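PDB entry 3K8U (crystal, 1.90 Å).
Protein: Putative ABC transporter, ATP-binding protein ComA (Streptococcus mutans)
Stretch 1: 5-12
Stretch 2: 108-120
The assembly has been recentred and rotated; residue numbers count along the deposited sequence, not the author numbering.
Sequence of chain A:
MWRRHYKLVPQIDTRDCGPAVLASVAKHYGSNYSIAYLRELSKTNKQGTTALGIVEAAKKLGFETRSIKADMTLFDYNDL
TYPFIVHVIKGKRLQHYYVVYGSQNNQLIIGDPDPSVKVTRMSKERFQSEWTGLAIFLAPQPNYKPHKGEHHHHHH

Stretch 1 (5-12) HYKLVPQI
Stretch 2 (108-120) LIIGDPDPSVKVT

Residues 5-12 of ComA form an extended segment without regular secondary structure that lies along the hairpin of residues 108-120, running in the same direction as strand 108-112: Leu8 CA is 6.2 Å from Gly111 CA, and Pro10 CA comes within 4.1 Å of Pro113 CA. Together the stretches bury 559 Å². From Tyr6 to Pro10 phi lies between -76° and -138° and psi between 110° and 157°, so side chains alternate: Tyr6 and Leu8 point toward the hairpin, Lys7 and Val9 away.

The hairpin is laced by Ile110 N to Thr120 O and Thr120 N to Ile110 O, both 2.9 Å, and by Asp112 N to Lys118 O at 3.0 Å. Asp112 (chi1 t, chi2 -4°) turns away from stretch 1, and its OD1 accepts Asp114 N at 3.0 Å. Asp114, also t, uses OD1 to accept Ser116 N at 2.9 Å and Ser116 OG at 2.7 Å. Asp114 O receives Val117 N at 2.9 Å and Lys118 N at 3.0 Å, closing the turn, and Lys118 follows with positive phi (58°/-139°).

Tyr6 is m (chi1 -52°, chi2 118°), which brings its ring against Ile109, m and t. Ile109 CG2 makes an off-centre CH-pi contact, 4.2 Å from the Tyr6 ring centroid and 29° off its normal, while Ile109 CD1 lies 3.8 Å from Tyr6 CZ. Val119, t, meets the base of the tyrosine, its CG1 4.1 Å from Tyr6 CB.

Leu8, t and p (172°, 77°), directs both methyls at the hairpin. Its CD1 packs 3.8 Å from Gly111 C and 4.4 Å from Pro113 CG; its CD2 lies 3.4 Å from Lys118 CA and 3.6 Å from Asp112 O, while Leu8 CB meets Val119 CG2 at 3.8 Å. Gly111 makes room for this: an ideal CB there would sit only 3.1 Å from Leu8 CD1. Lys118 (m, t, t, t) stays extended, with CB 3.8 Å from Leu8 CD2.

Beyond Leu8 a hydrogen bond joins the packing. Pro113 (-53°/-22°, C-gamma exo) presents its carbonyl to Gln11: Gln11 N donates to Pro113 O at 2.9 Å with an angle of 160°, the sole hydrogen bond between the stretches. Pro10, C-gamma endo, brings its CA to 3.4 Å from the same Pro113 O. Gln11 (p, t, chi3 112°) starts sideways, but its end comes nearer, placing OE1 3.7 Å from Pro113 CB. Pro115, C-gamma endo, closes this end, its CD 3.4 Å from Gln11 O.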

# COMPACT_ATOMS: atom_id res chain seq x y z
N HIS A 5 -13.49 -8.69 -5.13
CA HIS A 5 -13.86 -7.32 -4.67
C HIS A 5 -12.61 -6.46 -4.46
O HIS A 5 -12.58 -5.29 -4.82
CB HIS A 5 -14.64 -7.38 -3.36
CG HIS A 5 -15.96 -8.09 -3.46
ND1 HIS A 5 -16.86 -7.83 -4.47
CD2 HIS A 5 -16.52 -9.03 -2.68
CE1 HIS A 5 -17.93 -8.59 -4.30
NE2 HIS A 5 -17.75 -9.33 -3.22
N TYR A 6 -11.59 -7.07 -3.86
CA TYR A 6 -10.34 -6.38 -3.57
C TYR A 6 -9.27 -6.65 -4.61
O TYR A 6 -8.74 -7.76 -4.71
CB TYR A 6 -9.87 -6.75 -2.17
CG TYR A 6 -10.96 -6.57 -1.13
CD1 TYR A 6 -11.44 -7.65 -0.40
CD2 TYR A 6 -11.55 -5.32 -0.93
CE1 TYR A 6 -12.48 -7.49 0.51
CE2 TYR A 6 -12.59 -5.15 -0.03
CZ TYR A 6 -13.05 -6.24 0.69
OH TYR A 6 -14.09 -6.07 1.57
N LYS A 7 -8.96 -5.63 -5.40
CA LYS A 7 -7.96 -5.74 -6.45
C LYS A 7 -6.54 -5.53 -5.95
O LYS A 7 -6.24 -4.55 -5.26
CB LYS A 7 -8.30 -4.78 -7.60
CG LYS A 7 -9.55 -5.20 -8.37
CD LYS A 7 -9.99 -4.17 -9.40
CE LYS A 7 -10.61 -2.95 -8.73
NZ LYS A 7 -11.17 -1.99 -9.73
N LEU A 8 -5.68 -6.48 -6.27
CA LEU A 8 -4.28 -6.42 -5.86
C LEU A 8 -3.36 -6.86 -6.99
O LEU A 8 -3.55 -7.93 -7.57
CB LEU A 8 -4.03 -7.32 -4.65
CG LEU A 8 -2.55 -7.48 -4.26
CD1 LEU A 8 -2.04 -6.25 -3.52
CD2 LEU A 8 -2.39 -8.70 -3.40
N VAL A 9 -2.39 -6.01 -7.30
CA VAL A 9 -1.40 -6.32 -8.31
C VAL A 9 -0.20 -6.82 -7.53
O VAL A 9 0.42 -6.07 -6.77
CB VAL A 9 -1.01 -5.06 -9.13
CG1 VAL A 9 0.07 -5.42 -10.14
CG2 VAL A 9 -2.23 -4.50 -9.85
N PRO A 10 0.10 -8.13 -7.62
CA PRO A 10 1.23 -8.71 -6.90
C PRO A 10 2.58 -8.38 -7.51
O PRO A 10 2.67 -8.00 -8.68
CB PRO A 10 0.94 -10.20 -6.96
CG PRO A 10 0.29 -10.36 -8.30
CD PRO A 10 -0.64 -9.16 -8.37
N GLN A 11 3.63 -8.45 -6.70
CA GLN A 11 4.98 -8.20 -7.17
C GLN A 11 5.58 -9.54 -7.62
O GLN A 11 5.05 -10.60 -7.29
CB GLN A 11 5.85 -7.61 -6.05
CG GLN A 11 6.16 -8.60 -4.92
CD GLN A 11 6.91 -7.96 -3.77
OE1 GLN A 11 6.37 -7.82 -2.67
NE2 GLN A 11 8.16 -7.56 -4.01
N ILE A 12 6.65 -9.46 -8.40
CA ILE A 12 7.38 -10.65 -8.85
C ILE A 12 8.81 -10.41 -8.39
O ILE A 12 9.36 -11.21 -7.62
CB ILE A 12 7.31 -10.85 -10.38
CG1 ILE A 12 5.85 -11.03 -10.83
CG2 ILE A 12 8.11 -12.09 -10.78
CD1 ILE A 12 5.66 -11.12 -12.33
N LEU A 108 -8.23 -6.89 9.88
CA LEU A 108 -8.15 -5.96 8.77
C LEU A 108 -8.01 -6.78 7.50
O LEU A 108 -7.45 -7.88 7.53
CB LEU A 108 -6.91 -5.07 8.91
CG LEU A 108 -6.82 -4.18 10.14
CD1 LEU A 108 -5.49 -3.45 10.15
CD2 LEU A 108 -7.98 -3.19 10.13
N ILE A 109 -8.54 -6.27 6.39
CA ILE A 109 -8.40 -6.95 5.11
C ILE A 109 -7.26 -6.21 4.43
O ILE A 109 -7.35 -5.02 4.16
CB ILE A 109 -9.67 -6.83 4.25
CG1 ILE A 109 -10.89 -7.33 5.03
CG2 ILE A 109 -9.51 -7.63 2.96
CD1 ILE A 109 -12.20 -7.09 4.32
N ILE A 110 -6.15 -6.91 4.21
CA ILE A 110 -4.99 -6.30 3.57
C ILE A 110 -4.56 -6.97 2.28
O ILE A 110 -4.92 -8.11 2.00
CB ILE A 110 -3.78 -6.23 4.54
CG1 ILE A 110 -3.34 -7.63 4.97
CG2 ILE A 110 -4.14 -5.39 5.79
CD1 ILE A 110 -2.08 -8.12 4.28
N GLY A 111 -3.80 -6.22 1.48
CA GLY A 111 -3.30 -6.74 0.22
C GLY A 111 -1.79 -6.67 0.26
O GLY A 111 -1.20 -5.59 0.30
N ASP A 112 -1.16 -7.84 0.36
CA ASP A 112 0.29 -7.93 0.41
C ASP A 112 0.78 -8.37 -0.97
O ASP A 112 0.49 -9.48 -1.40
CB ASP A 112 0.70 -8.95 1.48
CG ASP A 112 2.21 -9.11 1.61
OD1 ASP A 112 2.97 -8.51 0.83
OD2 ASP A 112 2.64 -9.87 2.50
N PRO A 113 1.54 -7.51 -1.68
CA PRO A 113 2.08 -7.81 -3.01
C PRO A 113 2.85 -9.14 -3.09
O PRO A 113 3.02 -9.69 -4.17
CB PRO A 113 2.97 -6.61 -3.30
CG PRO A 113 2.24 -5.49 -2.60
CD PRO A 113 1.90 -6.13 -1.28
N ASP A 114 3.35 -9.62 -1.95
CA ASP A 114 4.06 -10.90 -1.87
C ASP A 114 3.08 -11.90 -2.52
O ASP A 114 1.97 -12.08 -2.03
CB ASP A 114 4.29 -11.26 -0.39
CG ASP A 114 4.96 -12.62 -0.18
OD1 ASP A 114 4.83 -13.53 -1.03
OD2 ASP A 114 5.58 -12.79 0.88
N PRO A 115 3.48 -12.53 -3.64
CA PRO A 115 2.61 -13.48 -4.34
C PRO A 115 2.17 -14.73 -3.57
O PRO A 115 1.23 -15.40 -3.97
CB PRO A 115 3.39 -13.81 -5.62
CG PRO A 115 4.81 -13.62 -5.21
CD PRO A 115 4.76 -12.36 -4.36
N SER A 116 2.83 -15.00 -2.44
CA SER A 116 2.47 -16.14 -1.61
C SER A 116 1.49 -15.72 -0.50
O SER A 116 1.05 -16.55 0.30
CB SER A 116 3.72 -16.80 -1.00
OG SER A 116 4.33 -16.00 0.00
N VAL A 117 1.13 -14.44 -0.48
CA VAL A 117 0.20 -13.91 0.52
C VAL A 117 -1.02 -13.26 -0.13
O VAL A 117 -2.16 -13.67 0.11
CB VAL A 117 0.89 -12.87 1.45
CG1 VAL A 117 -0.08 -12.38 2.52
CG2 VAL A 117 2.13 -13.48 2.10
N LYS A 118 -0.79 -12.22 -0.94
CA LYS A 118 -1.86 -11.51 -1.63
C LYS A 118 -2.92 -10.94 -0.68
O LYS A 118 -2.58 -10.43 0.39
CB LYS A 118 -2.50 -12.41 -2.69
CG LYS A 118 -1.57 -12.80 -3.82
CD LYS A 118 -2.37 -13.52 -4.89
CE LYS A 118 -1.50 -13.98 -6.03
NZ LYS A 118 -2.35 -14.56 -7.10
N VAL A 119 -4.20 -11.03 -1.05
CA VAL A 119 -5.27 -10.50 -0.22
C VAL A 119 -5.62 -11.47 0.90
O VAL A 119 -5.96 -12.63 0.65
CB VAL A 119 -6.54 -10.16 -1.04
CG1 VAL A 119 -7.59 -9.50 -0.14
CG2 VAL A 119 -6.18 -9.23 -2.19
N THR A 120 -5.56 -10.98 2.14
CA THR A 120 -5.85 -11.82 3.30
C THR A 120 -6.33 -11.01 4.50
O THR A 120 -6.28 -9.78 4.49
CB THR A 120 -4.57 -12.61 3.71
OG1 THR A 120 -4.87 -13.49 4.80
CG2 THR A 120 -3.46 -11.65 4.14